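PilZ domain-containing protein (Legionella pneumophila subsp. pneumophila, PDB 4Q63) is of unknown function but, as a PilZ-like domain protein, may bind the second messenger cyclic-di-GMP. Local coordinates at residues R69-N73 against N74-H78; N86-F89 against L90-R94. All coordinates share one frame; numbering follows the deposited sequence.

In this PilZ-like domain a curled antiparallel sheet is followed by helix 82-100, and the two contacts sample these two parts in chain order. Contact 1 closes the hairpin between strand 59-71 and strand 74-79; contact 2 is a piece of helix 82-100, which follows directly. Their centres lie about 22 Å apart, on opposite sides of the chain's centre, with nearest atoms about 9 Å apart, so they do not touch. Strand 59-71 relates them, since its Phe59 and Met61 meet the helix while its far end forms the hairpin. Each has cadmium nearby: Asp72 binds one ion, and the Val91 side chain is about 7 Å from another.

Contact 1 (R69-N73 against N74-H78); sequences RAEDN and NIVLH. With CD (cadmium ion), chain E.
Val76 lays its CG2 methyl against two charged side chains of the preceding strand, 3.4 Å from OE1 of Glu71 and 3.7 Å from NH1 of Arg69. Arg69 runs alongside Val76, pointing the same way; its first two torsions are extended, and a bend at chi3 (-45°) turns the guanidinium back so that NH1 lies near the valine methyls. The contact is a two-residue hairpin with a type II' turn from Glu71 to Asn74. Glu71 and Asn74 are joined twice through their backbones, N of Asn74 reaching O of Glu71 at 2.7 Å and N of Glu71 reaching O of Asn74 at 2.8 Å. At the next hydrogen-bonded pair, two residues along, N of Val76 gives O of Arg69 a nearly straight bond (175°). Ala70 and Ile75 project from the other face, where Ile75 packs on Val39 and Val67. At the turn, OD1 of Asp72 binds a cadmium ion at 2.6 Å, and a water on that ion also accepts a hydrogen bond from ND2 of Asn73, 2.6 Å away. The turn thus offers the metal a carboxylate directly and an amide through water, and the ion probably offsets the negative charge of Asp72 at this exposed tip.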
loop_
_atom_site.group_PDB
_atom_site.type_symbol
_atom_site.label_atom_id
_atom_site.label_comp_id
_atom_site.label_asym_id
_atom_site.label_seq_id
_atom_site.Cartn_x
_atom_site.Cartn_y
_atom_site.Cartn_z
ATOM N N ARG A 69 13.228 2.879 0.851
ATOM C CA ARG A 69 13.717 4.232 1.151
ATOM C C ARG A 69 13.025 4.728 2.417
ATOM O O ARG A 69 11.825 4.506 2.609
ATOM C CB ARG A 69 13.410 5.174 -0.033
ATOM C CG ARG A 69 13.843 6.624 0.134
ATOM C CD ARG A 69 13.426 7.455 -1.093
ATOM N NE ARG A 69 13.748 6.735 -2.315
ATOM C CZ ARG A 69 12.869 6.393 -3.254
ATOM N NH1 ARG A 69 11.600 6.765 -3.156
ATOM N NH2 ARG A 69 13.275 5.700 -4.309
ATOM N N ALA A 70 13.781 5.362 3.297
ATOM C CA ALA A 70 13.193 6.025 4.450
ATOM C C ALA A 70 13.455 7.523 4.334
ATOM O O ALA A 70 14.605 7.951 4.302
ATOM C CB ALA A 70 13.788 5.483 5.730
ATOM N N GLU A 71 12.387 8.317 4.262
ATOM C CA GLU A 71 12.505 9.771 4.103
ATOM C C GLU A 71 11.785 10.511 5.229
ATOM O O GLU A 71 10.553 10.474 5.316
ATOM C CB GLU A 71 11.973 10.211 2.725
ATOM C CG GLU A 71 10.883 9.296 2.137
ATOM C CD GLU A 71 10.553 9.604 0.676
ATOM O OE1 GLU A 71 9.363 9.512 0.295
ATOM O OE2 GLU A 71 11.482 9.931 -0.096
ATOM N N ASP A 72 12.566 11.200 6.062
ATOM C CA ASP A 72 12.094 11.756 7.334
ATOM C C ASP A 72 11.176 10.768 8.063
ATOM O O ASP A 72 11.632 9.714 8.517
ATOM C CB ASP A 72 11.416 13.120 7.154
ATOM C CG ASP A 72 11.375 13.918 8.448
ATOM O OD1 ASP A 72 11.334 13.272 9.519
ATOM O OD2 ASP A 72 11.398 15.179 8.405
ATOM N N ASN A 73 9.888 11.091 8.151
ATOM C CA ASN A 73 8.933 10.202 8.817
ATOM C C ASN A 73 8.132 9.277 7.889
ATOM O O ASN A 73 7.300 8.499 8.356
ATOM C CB ASN A 73 7.996 10.990 9.746
ATOM C CG ASN A 73 8.512 11.046 11.179
ATOM O OD1 ASN A 73 8.952 10.032 11.731
ATOM N ND2 ASN A 73 8.465 12.229 11.785
ATOM N N ASN A 74 8.396 9.356 6.583
ATOM C CA ASN A 74 7.783 8.443 5.620
ATOM C C ASN A 74 8.715 7.308 5.217
ATOM O O ASN A 74 9.943 7.439 5.199
ATOM C CB ASN A 74 7.304 9.171 4.360
ATOM C CG ASN A 74 6.163 10.131 4.637
ATOM O OD1 ASN A 74 5.455 9.998 5.632
ATOM N ND2 ASN A 74 5.984 11.107 3.754
ATOM N N ILE A 75 8.098 6.192 4.893
ATOM C CA ILE A 75 8.796 4.992 4.509
ATOM C C ILE A 75 8.256 4.649 3.141
ATOM O O ILE A 75 7.040 4.658 2.934
ATOM C CB ILE A 75 8.473 3.879 5.527
ATOM C CG1 ILE A 75 8.838 4.359 6.946
ATOM C CG2 ILE A 75 9.208 2.617 5.199
ATOM C CD1 ILE A 75 8.470 3.379 8.043
ATOM N N VAL A 76 9.137 4.372 2.188
ATOM C CA VAL A 76 8.667 3.920 0.871
ATOM C C VAL A 76 8.749 2.388 0.755
ATOM O O VAL A 76 9.823 1.807 0.927
ATOM C CB VAL A 76 9.489 4.570 -0.274
ATOM C CG1 VAL A 76 8.999 4.087 -1.637
ATOM C CG2 VAL A 76 9.449 6.098 -0.177
ATOM N N LEU A 77 7.618 1.748 0.459
ATOM C CA LEU A 77 7.565 0.298 0.288
ATOM C C LEU A 77 7.535 -0.067 -1.180
ATOM O O LEU A 77 6.966 0.642 -2.003
ATOM C CB LEU A 77 6.320 -0.298 0.953
ATOM C CG LEU A 77 6.001 0.109 2.384
ATOM C CD1 LEU A 77 4.750 -0.662 2.863
ATOM C CD2 LEU A 77 7.198 -0.126 3.321
ATOM N N HIS A 78 8.179 -1.173 -1.501
ATOM C CA HIS A 78 8.160 -1.747 -2.834
ATOM C C HIS A 78 7.440 -3.111 -2.747
ATOM O O HIS A 78 7.842 -3.946 -1.934
ATOM C CB HIS A 78 9.597 -1.977 -3.204
ATOM C CG HIS A 78 9.801 -2.767 -4.451
ATOM N ND1 HIS A 78 10.807 -3.700 -4.575
ATOM C CD2 HIS A 78 9.163 -2.731 -5.640
ATOM C CE1 HIS A 78 10.764 -4.223 -5.786
ATOM N NE2 HIS A 78 9.780 -3.644 -6.449
HETATM CD CD CD E . 10.340 15.112 11.092
HETATM O O HOH W 1 7.999 14.304 10.303
HETATM O O HOH W 2 9.969 14.140 13.451
#

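Contact 2 (N86-F89 against L90-R94)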
loop_
_atom_site.group_PDB
_atom_site.type_symbol
_atom_site.label_atom_id
_atom_site.label_comp_id
_atom_site.label_asym_id
_atom_site.label_seq_id
_atom_site.Cartn_x
_atom_site.Cartn_y
_atom_site.Cartn_z
ATOM N N ASN A 86 -0.042 -7.280 -10.119
ATOM C CA ASN A 86 -1.060 -7.359 -11.170
ATOM C C ASN A 86 -2.468 -7.296 -10.600
ATOM O O ASN A 86 -3.314 -6.575 -11.115
ATOM C CB ASN A 86 -0.895 -8.618 -12.026
ATOM C CG ASN A 86 0.317 -8.551 -12.941
ATOM O OD1 ASN A 86 0.843 -7.475 -13.225
ATOM N ND2 ASN A 86 0.756 -9.710 -13.422
ATOM N N LYS A 87 -2.724 -8.038 -9.529
ATOM C CA LYS A 87 -4.029 -7.975 -8.877
ATOM C C LYS A 87 -4.326 -6.569 -8.345
ATOM O O LYS A 87 -5.425 -6.033 -8.530
ATOM C CB LYS A 87 -4.125 -8.987 -7.731
ATOM C CG LYS A 87 -4.519 -10.396 -8.135
ATOM C CD LYS A 87 -4.907 -11.216 -6.903
ATOM C CE LYS A 87 -5.976 -10.494 -6.081
ATOM N NZ LYS A 87 -5.721 -10.571 -4.612
ATOM N N LEU A 88 -3.347 -5.994 -7.659
ATOM C CA LEU A 88 -3.477 -4.659 -7.096
ATOM C C LEU A 88 -3.764 -3.600 -8.160
ATOM O O LEU A 88 -4.585 -2.700 -7.958
ATOM C CB LEU A 88 -2.197 -4.280 -6.346
ATOM C CG LEU A 88 -2.267 -2.905 -5.690
ATOM C CD1 LEU A 88 -3.498 -2.859 -4.765
ATOM C CD2 LEU A 88 -0.988 -2.606 -4.925
ATOM N N PHE A 89 -3.061 -3.702 -9.278
ATOM C CA PHE A 89 -3.248 -2.787 -10.388
ATOM C C PHE A 89 -4.712 -2.674 -10.796
ATOM O O PHE A 89 -5.226 -1.574 -10.985
ATOM C CB PHE A 89 -2.425 -3.248 -11.589
ATOM C CG PHE A 89 -2.705 -2.468 -12.843
ATOM C CD1 PHE A 89 -2.131 -1.226 -13.043
ATOM C CD2 PHE A 89 -3.553 -2.972 -13.815
ATOM C CE1 PHE A 89 -2.388 -0.504 -14.198
ATOM C CE2 PHE A 89 -3.815 -2.254 -14.973
ATOM C CZ PHE A 89 -3.230 -1.020 -15.162
ATOM N N LEU A 90 -5.378 -3.814 -10.934
ATOM C CA LEU A 90 -6.772 -3.830 -11.361
ATOM C C LEU A 90 -7.713 -3.199 -10.337
ATOM O O LEU A 90 -8.707 -2.577 -10.703
ATOM C CB LEU A 90 -7.209 -5.255 -11.678
ATOM C CG LEU A 90 -6.502 -5.859 -12.892
ATOM C CD1 LEU A 90 -7.033 -7.245 -13.198
ATOM C CD2 LEU A 90 -6.661 -4.947 -14.104
ATOM N N VAL A 91 -7.396 -3.358 -9.054
ATOM C CA VAL A 91 -8.210 -2.778 -7.989
ATOM C C VAL A 91 -8.025 -1.257 -7.981
ATOM O O VAL A 91 -8.984 -0.495 -7.850
ATOM C CB VAL A 91 -7.827 -3.366 -6.610
ATOM C CG1 VAL A 91 -8.619 -2.683 -5.491
ATOM C CG2 VAL A 91 -8.071 -4.863 -6.594
ATOM N N LEU A 92 -6.786 -0.825 -8.131
ATOM C CA LEU A 92 -6.473 0.598 -8.204
ATOM C C LEU A 92 -7.079 1.262 -9.429
ATOM O O LEU A 92 -7.521 2.405 -9.359
ATOM C CB LEU A 92 -4.961 0.808 -8.195
ATOM C CG LEU A 92 -4.309 0.430 -6.867
ATOM C CD1 LEU A 92 -2.806 0.614 -6.970
ATOM C CD2 LEU A 92 -4.901 1.232 -5.695
ATOM N N LYS A 93 -7.103 0.547 -10.551
ATOM C CA LYS A 93 -7.713 1.070 -11.770
ATOM C C LYS A 93 -9.225 1.207 -11.595
ATOM O O LYS A 93 -9.861 2.105 -12.172
ATOM C CB LYS A 93 -7.402 0.165 -12.963
ATOM C CG LYS A 93 -8.000 0.651 -14.281
ATOM C CD LYS A 93 -7.785 -0.357 -15.397
ATOM C CE LYS A 93 -8.557 0.041 -16.648
ATOM N NZ LYS A 93 -8.503 -1.016 -17.694
ATOM N N ARG A 94 -9.807 0.312 -10.806
ATOM C CA ARG A 94 -11.227 0.424 -10.509
ATOM C C ARG A 94 -11.461 1.635 -9.607
ATOM O O ARG A 94 -12.329 2.455 -9.882
ATOM C CB ARG A 94 -11.767 -0.851 -9.860
ATOM C CG ARG A 94 -13.210 -0.724 -9.388
ATOM C CD ARG A 94 -13.679 -1.961 -8.640
ATOM N NE ARG A 94 -14.899 -1.695 -7.875
ATOM C CZ ARG A 94 -15.946 -2.512 -7.814
ATOM N NH1 ARG A 94 -15.934 -3.657 -8.479
ATOM N NH2 ARG A 94 -17.010 -2.182 -7.092
#
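Leu88 and Leu92, one helical turn apart, bring their branches together on the buried side of helix 82-100, with CG of Leu88 3.8 Å from CD1 of Leu92. They take different rotamers: Leu88 sets CG opposite its backbone N (chi1 -178°), whereas Leu92 has CG opposite its carbonyl carbon (chi1 -67°), leaning back over the preceding turn. There CG of Leu92 also comes within 3.3 Å of O of Leu88, the carbonyl that accepts N of Leu92 at 2.9 Å. On another side, the Phe89 ring has CD2 3.7 Å from CD2 of Leu90, the two side chains crossing at a slant. The extended Lys93 chain passes the same ring more loosely, while its N bonds to O of Phe89 at 2.9 Å. Val91 turns CG2 to O of Lys87, 3.5 Å away; the backbone bond from N of Val91 to that oxygen is long and weak. Beyond the helix, Leu88 packs on Met61 and Leu54, Leu92 on Ile56 and Phe10, and Phe89 meets the Tyr9 ring. Buried leucines at i and i+4, with lysines on more exposed positions, are typical of an amphipathic helix, here the one laid against the curled sheet of a PilZ-like domain.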